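Local coordinates for dihydrofolate reductase, putative (Aspergillus flavus, PDB 6DRS), which probably reduces dihydrofolate to tetrahydrofolate with NADPH, as dihydrofolate reductases do, and holds NADP together with an antifolate inhibitor, at residues N58-G63 with R75-R80; I81-T86 with E136-D141; K94-E99 with T127-S132. All coordinates share one frame; numbering follows the deposited sequence.

Interaction 1: N58-G63 with R75-R80; sequences NAMIMG and RPLGKR. With NAP (NADP nicotinamide-adenine-dinucleotide phosphate), chain H; SO4 (sulfate ion), chain E.
Asn58 lies against Arg80 at the start of this contact, its carbonyl O 3.4 Å from Arg80 CA and close to CB and CG of the same side chain. One water bridges the two backbones, accepting from Asn58 N at 2.8 Å. It donates in turn to Lys79 O at 2.9 Å. The Asn58 amide is used elsewhere: ND2 binds Arg50 O and Thr48 O, while OD1 accepts from Ser152 N. Met60 carries the side-chain contact. Its thioether crosses Arg80 obliquely, with SD 3.6 Å from Arg80 CD. The bend at its end (chi3 -58°) swings CE over one face of the Arg80 guanidinium, from where it also meets Leu77 CB at 4.0 Å. The Arg80 chain folds back on itself within the type II turn Leu77-Arg80. Arg80 NH2 reaches Gly78 O at 2.9 Å on a lone pair, in the carbonyl plane. Arg80 NE reaches Gly78 O at 3.0 Å from 36° above that plane. This side-on grip on one atom fixes the guanidinium's rotation and turns NH1 to Thr48 OG1, with a weak bond to the inhibitor. At the far end of the strand, Gly63 CA lies 3.6 Å from O5B of NADP, before helix 64-69. Strand and turn thus serve both ligands. Arg80 probably corresponds to the arginine that holds the glutamate α-carboxylate of folate in related dihydrofolate reductases, so the arrangement is consistent with the substrate-tail end of the antifolate pocket.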
# COMPACT_ATOMS: atom_id res chain seq x y z
N ASN A 58 -6.72 -5.78 8.65
CA ASN A 58 -6.81 -4.99 7.42
C ASN A 58 -6.52 -5.89 6.22
O ASN A 58 -5.75 -6.88 6.37
CB ASN A 58 -5.83 -3.81 7.41
CG ASN A 58 -6.06 -2.86 8.56
OD1 ASN A 58 -7.12 -2.90 9.19
ND2 ASN A 58 -5.06 -2.05 8.86
N ALA A 59 -7.15 -5.55 5.09
CA ALA A 59 -6.87 -6.16 3.79
C ALA A 59 -6.08 -5.17 2.92
O ALA A 59 -6.35 -3.94 2.93
CB ALA A 59 -8.16 -6.54 3.10
N MET A 60 -5.11 -5.70 2.16
CA MET A 60 -4.44 -4.93 1.07
C MET A 60 -4.85 -5.52 -0.29
O MET A 60 -4.66 -6.70 -0.54
CB MET A 60 -2.92 -4.99 1.23
CG MET A 60 -2.48 -4.32 2.50
SD MET A 60 -0.73 -4.49 2.65
CE MET A 60 -0.54 -6.28 2.62
N ILE A 61 -5.46 -4.72 -1.14
CA ILE A 61 -5.76 -5.24 -2.47
C ILE A 61 -4.65 -4.80 -3.44
O ILE A 61 -4.30 -3.61 -3.48
CB ILE A 61 -7.17 -4.81 -2.90
CG1 ILE A 61 -8.16 -5.36 -1.88
CG2 ILE A 61 -7.48 -5.33 -4.31
CD1 ILE A 61 -9.57 -4.86 -2.07
N MET A 62 -4.08 -5.77 -4.17
CA MET A 62 -2.92 -5.51 -5.03
C MET A 62 -3.06 -6.23 -6.39
O MET A 62 -3.70 -7.27 -6.50
CB MET A 62 -1.62 -5.95 -4.35
CG MET A 62 -1.48 -7.45 -4.22
SD MET A 62 -0.28 -7.85 -2.93
CE MET A 62 -1.37 -7.77 -1.50
N GLY A 63 -2.45 -5.66 -7.43
CA GLY A 63 -2.34 -6.37 -8.71
C GLY A 63 -1.31 -7.50 -8.61
O GLY A 63 -0.44 -7.48 -7.73
N ARG A 75 6.52 -12.91 1.40
CA ARG A 75 5.12 -12.81 1.02
C ARG A 75 4.41 -14.16 1.20
O ARG A 75 5.07 -15.20 1.25
CB ARG A 75 5.02 -12.22 -0.39
CG ARG A 75 5.01 -13.27 -1.49
CD ARG A 75 5.31 -12.67 -2.85
NE ARG A 75 5.55 -13.81 -3.72
CZ ARG A 75 6.43 -13.83 -4.72
NH1 ARG A 75 7.21 -12.78 -4.95
NH2 ARG A 75 6.52 -14.91 -5.48
N PRO A 76 3.06 -14.17 1.31
CA PRO A 76 2.20 -12.97 1.45
C PRO A 76 2.55 -12.17 2.71
O PRO A 76 3.09 -12.72 3.66
CB PRO A 76 0.76 -13.51 1.52
CG PRO A 76 0.86 -14.97 1.12
CD PRO A 76 2.25 -15.36 1.57
N LEU A 77 2.34 -10.86 2.68
CA LEU A 77 2.86 -9.97 3.74
C LEU A 77 2.09 -10.22 5.06
O LEU A 77 0.85 -10.31 5.07
CB LEU A 77 2.68 -8.53 3.23
CG LEU A 77 3.71 -8.07 2.19
CD1 LEU A 77 3.31 -6.70 1.66
CD2 LEU A 77 5.10 -8.00 2.81
N GLY A 78 2.83 -10.36 6.15
CA GLY A 78 2.24 -10.82 7.40
C GLY A 78 1.32 -9.80 8.06
O GLY A 78 1.49 -8.56 7.95
N LYS A 79 0.32 -10.35 8.75
CA LYS A 79 -0.53 -9.61 9.67
C LYS A 79 -1.54 -8.79 8.90
O LYS A 79 -2.17 -7.89 9.49
CB LYS A 79 0.27 -8.73 10.63
CG LYS A 79 1.05 -9.51 11.67
CD LYS A 79 1.93 -8.68 12.53
CE LYS A 79 2.83 -9.57 13.36
NZ LYS A 79 3.16 -8.91 14.64
N ARG A 80 -1.71 -9.10 7.62
CA ARG A 80 -2.76 -8.49 6.85
C ARG A 80 -3.43 -9.56 5.97
O ARG A 80 -2.90 -10.65 5.79
CB ARG A 80 -2.19 -7.38 5.98
CG ARG A 80 -1.94 -6.07 6.71
CD ARG A 80 -0.71 -5.38 6.16
NE ARG A 80 0.53 -6.10 6.45
CZ ARG A 80 1.76 -5.71 6.10
NH1 ARG A 80 1.96 -4.55 5.49
NH2 ARG A 80 2.79 -6.50 6.37
PA NAP H . -0.16 -4.06 -11.10
O1A NAP H . 0.51 -4.27 -9.77
O2A NAP H . -1.29 -3.15 -11.42
O5B NAP H . -0.54 -5.53 -11.69
C5B NAP H . -0.94 -5.77 -13.05
C4B NAP H . -1.53 -7.17 -13.05
O4B NAP H . -2.71 -7.17 -12.24
C3B NAP H . -2.00 -7.65 -14.41
O3B NAP H . -0.92 -8.25 -15.14
C2B NAP H . -3.06 -8.67 -14.02
O2B NAP H . -2.45 -9.83 -13.48
C1B NAP H . -3.71 -8.03 -12.80
N9A NAP H . -4.84 -7.21 -13.18
C8A NAP H . -4.69 -5.90 -13.44
N7A NAP H . -5.89 -5.36 -13.76
C5A NAP H . -6.82 -6.34 -13.70
C6A NAP H . -8.28 -6.42 -13.94
N6A NAP H . -8.92 -5.29 -14.28
N1A NAP H . -8.93 -7.59 -13.80
C2A NAP H . -8.23 -8.68 -13.44
N3A NAP H . -6.89 -8.68 -13.21
C4A NAP H . -6.13 -7.56 -13.33
O3 NAP H . 1.09 -3.82 -12.14
PN NAP H . 1.74 -2.42 -12.67
O1N NAP H . 0.71 -1.40 -12.92
O2N NAP H . 2.65 -2.90 -13.77
O5D NAP H . 2.64 -1.98 -11.43
C5D NAP H . 3.67 -2.81 -10.95
C4D NAP H . 4.81 -1.84 -10.73
O4D NAP H . 4.34 -0.79 -9.88
C3D NAP H . 6.04 -2.42 -10.08
O3D NAP H . 7.18 -1.73 -10.66
C2D NAP H . 5.86 -2.03 -8.64
O2D NAP H . 7.10 -1.95 -7.99
C1D NAP H . 5.19 -0.68 -8.74
N1N NAP H . 4.42 -0.34 -7.52
C2N NAP H . 4.79 0.77 -6.83
C3N NAP H . 4.13 1.15 -5.65
C7N NAP H . 4.56 2.42 -4.91
O7N NAP H . 3.93 2.83 -3.93
N7N NAP H . 5.66 3.06 -5.35
C4N NAP H . 3.09 0.33 -5.17
C5N NAP H . 2.74 -0.80 -5.90
C6N NAP H . 3.43 -1.14 -7.07
P2B NAP H . -2.18 -11.13 -14.39
O1X NAP H . -1.12 -10.72 -15.40
O2X NAP H . -1.54 -12.09 -13.40
O3X NAP H . -3.56 -11.32 -14.94
S SO4 E . 5.45 -10.57 9.42
O1 SO4 E . 6.44 -9.50 9.71
O2 SO4 E . 4.16 -10.21 10.03
O3 SO4 E . 5.92 -11.87 9.98
O4 SO4 E . 5.31 -10.69 7.94
O HOH W 1 -4.16 -5.82 9.82

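Interaction 2: I81-T86 with E136-D141; sequences INVIVT and EAALED. With NAP (NADP nicotinamide-adenine-dinucleotide phosphate), chain H; SO4 (sulfate ion), chain B.
Val83 and Val85 of strand 81-85 close on a single methyl group, that of Ala138 on helix 135-146. Val85 is branched between two partners. From its CB, CG1 stands anti to the backbone N (chi1 173°) and extends to the adenine of NADP, 3.6 Å from N3A and nearly as close to C4A. The other branch, CG2, turns to the helix and touches Ala138 CB at 3.9 Å. Two residues back, Val83 points its CB at the helix, and its CG1 presses on Ala138 CB at 3.5 Å, tighter than usual for two carbons. The small alanine side chain lets helix and strand come close, with the CA atoms of Val83 and Ala138 6.6 Å apart. Just beyond Val85, Thr86 changes the chemistry: OG1 donates to O2X of the NADP 2'-phosphate at 2.8 Å and accepts from the backbone N of Asp88. At the start of the helix, Glu136 N gives a nearly straight bond (164°) to O2 of a sulfate ion, which Leu135 N also binds. The contact between the two segments is purely apolar, without a hydrogen bond, and rests on methyl packing; polar recognition lies at its margin, where Thr86 meets the phosphate that distinguishes NADP from NAD.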
# COMPACT_ATOMS: atom_id res chain seq x y z
N ILE A 81 -4.58 -9.25 5.43
CA ILE A 81 -5.19 -10.09 4.40
C ILE A 81 -4.68 -9.58 3.04
O ILE A 81 -4.85 -8.40 2.71
CB ILE A 81 -6.73 -9.95 4.50
CG1 ILE A 81 -7.25 -10.47 5.84
CG2 ILE A 81 -7.42 -10.61 3.31
CD1 ILE A 81 -8.55 -9.85 6.28
N ASN A 82 -3.97 -10.43 2.31
CA ASN A 82 -3.43 -10.06 1.04
C ASN A 82 -4.43 -10.48 -0.03
O ASN A 82 -4.88 -11.63 -0.04
CB ASN A 82 -2.07 -10.72 0.81
CG ASN A 82 -1.00 -10.24 1.76
OD1 ASN A 82 -0.03 -9.64 1.32
ND2 ASN A 82 -1.13 -10.53 3.05
N VAL A 83 -4.82 -9.55 -0.89
CA VAL A 83 -5.81 -9.88 -1.91
C VAL A 83 -5.20 -9.63 -3.29
O VAL A 83 -4.98 -8.47 -3.65
CB VAL A 83 -7.14 -9.12 -1.73
CG1 VAL A 83 -8.18 -9.59 -2.74
CG2 VAL A 83 -7.66 -9.24 -0.30
N ILE A 84 -4.91 -10.70 -4.03
CA ILE A 84 -4.15 -10.60 -5.29
C ILE A 84 -5.14 -10.62 -6.46
O ILE A 84 -5.88 -11.59 -6.61
CB ILE A 84 -3.09 -11.71 -5.41
CG1 ILE A 84 -2.05 -11.63 -4.29
CG2 ILE A 84 -2.42 -11.67 -6.78
CD1 ILE A 84 -2.28 -12.57 -3.12
N VAL A 85 -5.15 -9.54 -7.25
CA VAL A 85 -6.07 -9.41 -8.40
C VAL A 85 -5.37 -9.83 -9.69
O VAL A 85 -4.30 -9.32 -10.02
CB VAL A 85 -6.66 -7.98 -8.52
CG1 VAL A 85 -7.48 -7.81 -9.79
CG2 VAL A 85 -7.49 -7.63 -7.30
N THR A 86 -6.01 -10.77 -10.39
CA THR A 86 -5.40 -11.45 -11.54
C THR A 86 -6.48 -11.87 -12.54
O THR A 86 -7.68 -11.93 -12.23
CB THR A 86 -4.55 -12.65 -11.11
OG1 THR A 86 -3.91 -13.13 -12.29
CG2 THR A 86 -5.38 -13.78 -10.53
N GLU A 136 -13.44 -5.19 -7.96
CA GLU A 136 -14.77 -5.25 -7.37
C GLU A 136 -14.94 -6.64 -6.73
O GLU A 136 -15.40 -6.75 -5.59
CB GLU A 136 -15.85 -4.98 -8.42
CG GLU A 136 -16.27 -3.52 -8.49
CD GLU A 136 -17.15 -3.16 -9.69
OE1 GLU A 136 -18.08 -3.93 -10.00
OE2 GLU A 136 -16.89 -2.12 -10.32
N ALA A 137 -14.54 -7.67 -7.46
CA ALA A 137 -14.55 -9.04 -6.97
C ALA A 137 -13.75 -9.14 -5.67
O ALA A 137 -14.19 -9.81 -4.74
CB ALA A 137 -13.99 -9.98 -8.02
N ALA A 138 -12.57 -8.51 -5.62
CA ALA A 138 -11.71 -8.53 -4.42
C ALA A 138 -12.46 -7.91 -3.23
O ALA A 138 -12.47 -8.48 -2.12
CB ALA A 138 -10.41 -7.80 -4.70
N LEU A 139 -13.07 -6.75 -3.46
CA LEU A 139 -13.79 -6.06 -2.41
C LEU A 139 -14.92 -6.97 -1.89
O LEU A 139 -15.05 -7.16 -0.70
CB LEU A 139 -14.31 -4.73 -2.93
CG LEU A 139 -13.26 -3.63 -3.10
CD1 LEU A 139 -13.88 -2.37 -3.72
CD2 LEU A 139 -12.58 -3.29 -1.79
N GLU A 140 -15.69 -7.55 -2.80
CA GLU A 140 -16.76 -8.47 -2.44
C GLU A 140 -16.21 -9.66 -1.64
O GLU A 140 -16.71 -9.97 -0.54
CB GLU A 140 -17.40 -9.01 -3.72
CG GLU A 140 -18.84 -8.59 -3.90
CD GLU A 140 -19.17 -8.70 -5.38
OE1 GLU A 140 -18.77 -9.70 -5.99
OE2 GLU A 140 -19.80 -7.77 -5.91
N ASP A 141 -15.20 -10.33 -2.20
CA ASP A 141 -14.61 -11.51 -1.63
C ASP A 141 -14.14 -11.24 -0.20
O ASP A 141 -14.42 -12.09 0.66
CB ASP A 141 -13.43 -12.01 -2.46
CG ASP A 141 -13.81 -12.66 -3.79
OD1 ASP A 141 -15.02 -12.77 -4.05
OD2 ASP A 141 -12.89 -13.00 -4.55
PA NAP H . -0.16 -4.06 -11.10
O1A NAP H . 0.51 -4.27 -9.77
O2A NAP H . -1.29 -3.15 -11.42
O5B NAP H . -0.54 -5.53 -11.69
C5B NAP H . -0.94 -5.77 -13.05
C4B NAP H . -1.53 -7.17 -13.05
O4B NAP H . -2.71 -7.17 -12.24
C3B NAP H . -2.00 -7.65 -14.41
O3B NAP H . -0.92 -8.25 -15.14
C2B NAP H . -3.06 -8.67 -14.02
O2B NAP H . -2.45 -9.83 -13.48
C1B NAP H . -3.71 -8.03 -12.80
N9A NAP H . -4.84 -7.21 -13.18
C8A NAP H . -4.69 -5.90 -13.44
N7A NAP H . -5.89 -5.36 -13.76
C5A NAP H . -6.82 -6.34 -13.70
C6A NAP H . -8.28 -6.42 -13.94
N6A NAP H . -8.92 -5.29 -14.28
N1A NAP H . -8.93 -7.59 -13.80
C2A NAP H . -8.23 -8.68 -13.44
N3A NAP H . -6.89 -8.68 -13.21
C4A NAP H . -6.13 -7.56 -13.33
O3 NAP H . 1.09 -3.82 -12.14
PN NAP H . 1.74 -2.42 -12.67
O1N NAP H . 0.71 -1.40 -12.92
O2N NAP H . 2.65 -2.90 -13.77
O5D NAP H . 2.64 -1.98 -11.43
C5D NAP H . 3.67 -2.81 -10.95
C4D NAP H . 4.81 -1.84 -10.73
O4D NAP H . 4.34 -0.79 -9.88
C3D NAP H . 6.04 -2.42 -10.08
O3D NAP H . 7.18 -1.73 -10.66
C2D NAP H . 5.86 -2.03 -8.64
O2D NAP H . 7.10 -1.95 -7.99
C1D NAP H . 5.19 -0.68 -8.74
N1N NAP H . 4.42 -0.34 -7.52
C2N NAP H . 4.79 0.77 -6.83
C3N NAP H . 4.13 1.15 -5.65
C7N NAP H . 4.56 2.42 -4.91
O7N NAP H . 3.93 2.83 -3.93
N7N NAP H . 5.66 3.06 -5.35
C4N NAP H . 3.09 0.33 -5.17
C5N NAP H . 2.74 -0.80 -5.90
C6N NAP H . 3.43 -1.14 -7.07
P2B NAP H . -2.18 -11.13 -14.39
O1X NAP H . -1.12 -10.72 -15.40
O2X NAP H . -1.54 -12.09 -13.40
O3X NAP H . -3.56 -11.32 -14.94
S SO4 B . -12.87 -5.03 -11.83
O1 SO4 B . -13.34 -4.08 -12.86
O2 SO4 B . -13.58 -4.73 -10.56
O3 SO4 B . -13.15 -6.40 -12.31
O4 SO4 B . -11.40 -4.94 -11.62

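Interaction 3: K94-E99 with T127-S132; sequences KRVAEE and TDAIVS
Val96 of helix 89-116 packs on Ala129 and Val131 of strand 128-132, a helix-on-sheet contact within the beta-alpha-beta crossover that carries the chain from strand 81-85 to its parallel neighbour. One helical residue spans two strand residues that point their CB atoms to the same side of the sheet. The CG1 branch of Val96, anti to the backbone N (chi1 162°), reaches Ala129 CB at 3.6 Å. Its CG2 branch meets Val131 CG2 at 3.9 Å, and Val96 CB lies equally near that methyl, which thus rests against the fork of the valine. Short side chains bring the backbones near, with the CA atoms of Val96 and Ala129 7.0 Å apart. No hydrogen bond joins the two segments. Arg95 and Glu99, which do not touch the strand segment, pair with each other. Arg95 NH1 binds Glu99 OE2 at 3.2 Å, one turn on, in a rather bent bond (137°) that meets the carboxylate on its syn side but tilted out of the carboxylate plane. Arg75 NH2 forms a second salt bridge to the same oxygen, Tyr67 OH bonds OE1, and Asp68 takes Arg95 NH2, so Glu99 is held at both oxygens and probably stays ionised. Around the contact, Ile84 of the adjacent strand also touches Val96, and Pro76 flanks Ala129, while Val89 and Ser93 of the same helix cover Val131. Ile130 and Ser132 face the other way, to helix 135-146, which leaves strand 128-132 sandwiched between the two helices.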
# COMPACT_ATOMS: atom_id res chain seq x y z
N LYS A 94 -3.08 -21.45 -7.04
CA LYS A 94 -2.23 -22.57 -6.60
C LYS A 94 -0.90 -22.04 -6.04
O LYS A 94 -0.40 -22.54 -5.01
CB LYS A 94 -1.90 -23.54 -7.74
CG LYS A 94 -3.07 -24.26 -8.39
CD LYS A 94 -2.79 -25.76 -8.60
CE LYS A 94 -3.14 -26.31 -9.97
NZ LYS A 94 -4.35 -25.65 -10.54
N ARG A 95 -0.33 -21.05 -6.72
CA ARG A 95 1.00 -20.57 -6.31
C ARG A 95 0.88 -19.76 -5.00
O ARG A 95 1.75 -19.84 -4.13
CB ARG A 95 1.65 -19.78 -7.45
CG ARG A 95 2.99 -19.14 -7.10
CD ARG A 95 3.61 -18.42 -8.29
NE ARG A 95 2.87 -17.26 -8.75
CZ ARG A 95 3.11 -16.02 -8.35
NH1 ARG A 95 4.03 -15.80 -7.42
NH2 ARG A 95 2.47 -15.01 -8.91
N VAL A 96 -0.18 -18.96 -4.87
CA VAL A 96 -0.37 -18.13 -3.65
C VAL A 96 -0.61 -19.08 -2.45
O VAL A 96 0.07 -18.95 -1.41
CB VAL A 96 -1.51 -17.10 -3.84
CG1 VAL A 96 -2.02 -16.55 -2.52
CG2 VAL A 96 -1.09 -15.97 -4.79
N ALA A 97 -1.47 -20.09 -2.66
CA ALA A 97 -1.76 -21.11 -1.63
C ALA A 97 -0.45 -21.72 -1.15
O ALA A 97 -0.24 -21.91 0.04
CB ALA A 97 -2.70 -22.16 -2.17
N GLU A 98 0.46 -21.93 -2.08
CA GLU A 98 1.72 -22.55 -1.74
C GLU A 98 2.56 -21.59 -0.89
O GLU A 98 3.16 -21.99 0.11
CB GLU A 98 2.45 -22.94 -3.02
CG GLU A 98 3.43 -24.09 -2.86
CD GLU A 98 4.17 -24.36 -4.16
OE1 GLU A 98 3.50 -24.62 -5.19
OE2 GLU A 98 5.42 -24.29 -4.14
N GLU A 99 2.61 -20.33 -1.32
CA GLU A 99 3.45 -19.31 -0.66
C GLU A 99 2.88 -19.01 0.74
O GLU A 99 3.62 -18.90 1.72
CB GLU A 99 3.59 -18.07 -1.56
CG GLU A 99 4.54 -18.28 -2.74
CD GLU A 99 4.51 -17.18 -3.80
OE1 GLU A 99 3.81 -16.18 -3.61
OE2 GLU A 99 5.19 -17.33 -4.83
N THR A 127 -2.93 -13.37 9.32
CA THR A 127 -2.30 -13.32 7.98
C THR A 127 -3.09 -14.23 7.05
O THR A 127 -3.30 -15.42 7.38
CB THR A 127 -0.87 -13.86 8.07
OG1 THR A 127 -0.18 -13.11 9.07
CG2 THR A 127 -0.14 -13.80 6.75
N ASP A 128 -3.53 -13.70 5.92
CA ASP A 128 -4.19 -14.50 4.92
C ASP A 128 -3.81 -14.01 3.51
O ASP A 128 -3.36 -12.87 3.35
CB ASP A 128 -5.71 -14.43 5.09
CG ASP A 128 -6.46 -15.57 4.40
OD1 ASP A 128 -5.83 -16.62 4.11
OD2 ASP A 128 -7.65 -15.39 4.13
N ALA A 129 -4.04 -14.85 2.49
CA ALA A 129 -3.93 -14.44 1.09
C ALA A 129 -5.06 -15.09 0.30
O ALA A 129 -5.30 -16.27 0.46
CB ALA A 129 -2.59 -14.84 0.54
N ILE A 130 -5.72 -14.29 -0.52
CA ILE A 130 -6.75 -14.79 -1.40
C ILE A 130 -6.61 -14.14 -2.79
O ILE A 130 -6.06 -13.04 -2.92
CB ILE A 130 -8.14 -14.55 -0.80
CG1 ILE A 130 -8.50 -13.07 -0.80
CG2 ILE A 130 -8.21 -15.12 0.60
CD1 ILE A 130 -9.68 -12.73 0.10
N VAL A 131 -7.14 -14.81 -3.81
CA VAL A 131 -6.95 -14.38 -5.20
C VAL A 131 -8.32 -14.12 -5.80
O VAL A 131 -9.16 -14.95 -5.67
CB VAL A 131 -6.22 -15.48 -5.99
CG1 VAL A 131 -6.03 -15.09 -7.45
CG2 VAL A 131 -4.91 -15.89 -5.33
N SER A 132 -8.53 -12.96 -6.43
CA SER A 132 -9.80 -12.58 -7.01
C SER A 132 -9.60 -12.20 -8.47
O SER A 132 -8.47 -11.93 -8.89
CB SER A 132 -10.40 -11.39 -6.27
OG SER A 132 -10.29 -11.59 -4.87

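In the fold
From the N terminus, interaction 1 comes first, closing the short loop that holds helix 64-69 between strand 57-63 and the turn before strand 81-85. Interaction 2 opens directly afterwards, so the two are in series, and it ends only at helix 135-146. Interaction 3 is nested inside that larger loop, joining helix 89-116 to strand 128-132. All three reach one sheet, in which strands 57-63, 81-85 and 128-132 run parallel, with 81-85 in the middle. Interactions 2 and 3 lie on opposite faces of it, giving helix-sheet-helix layering. Interactions 1 and 2 both touch NADP, and a hydrogen bond from Lys79 N to Thr127 OG1 joins interactions 1 and 3.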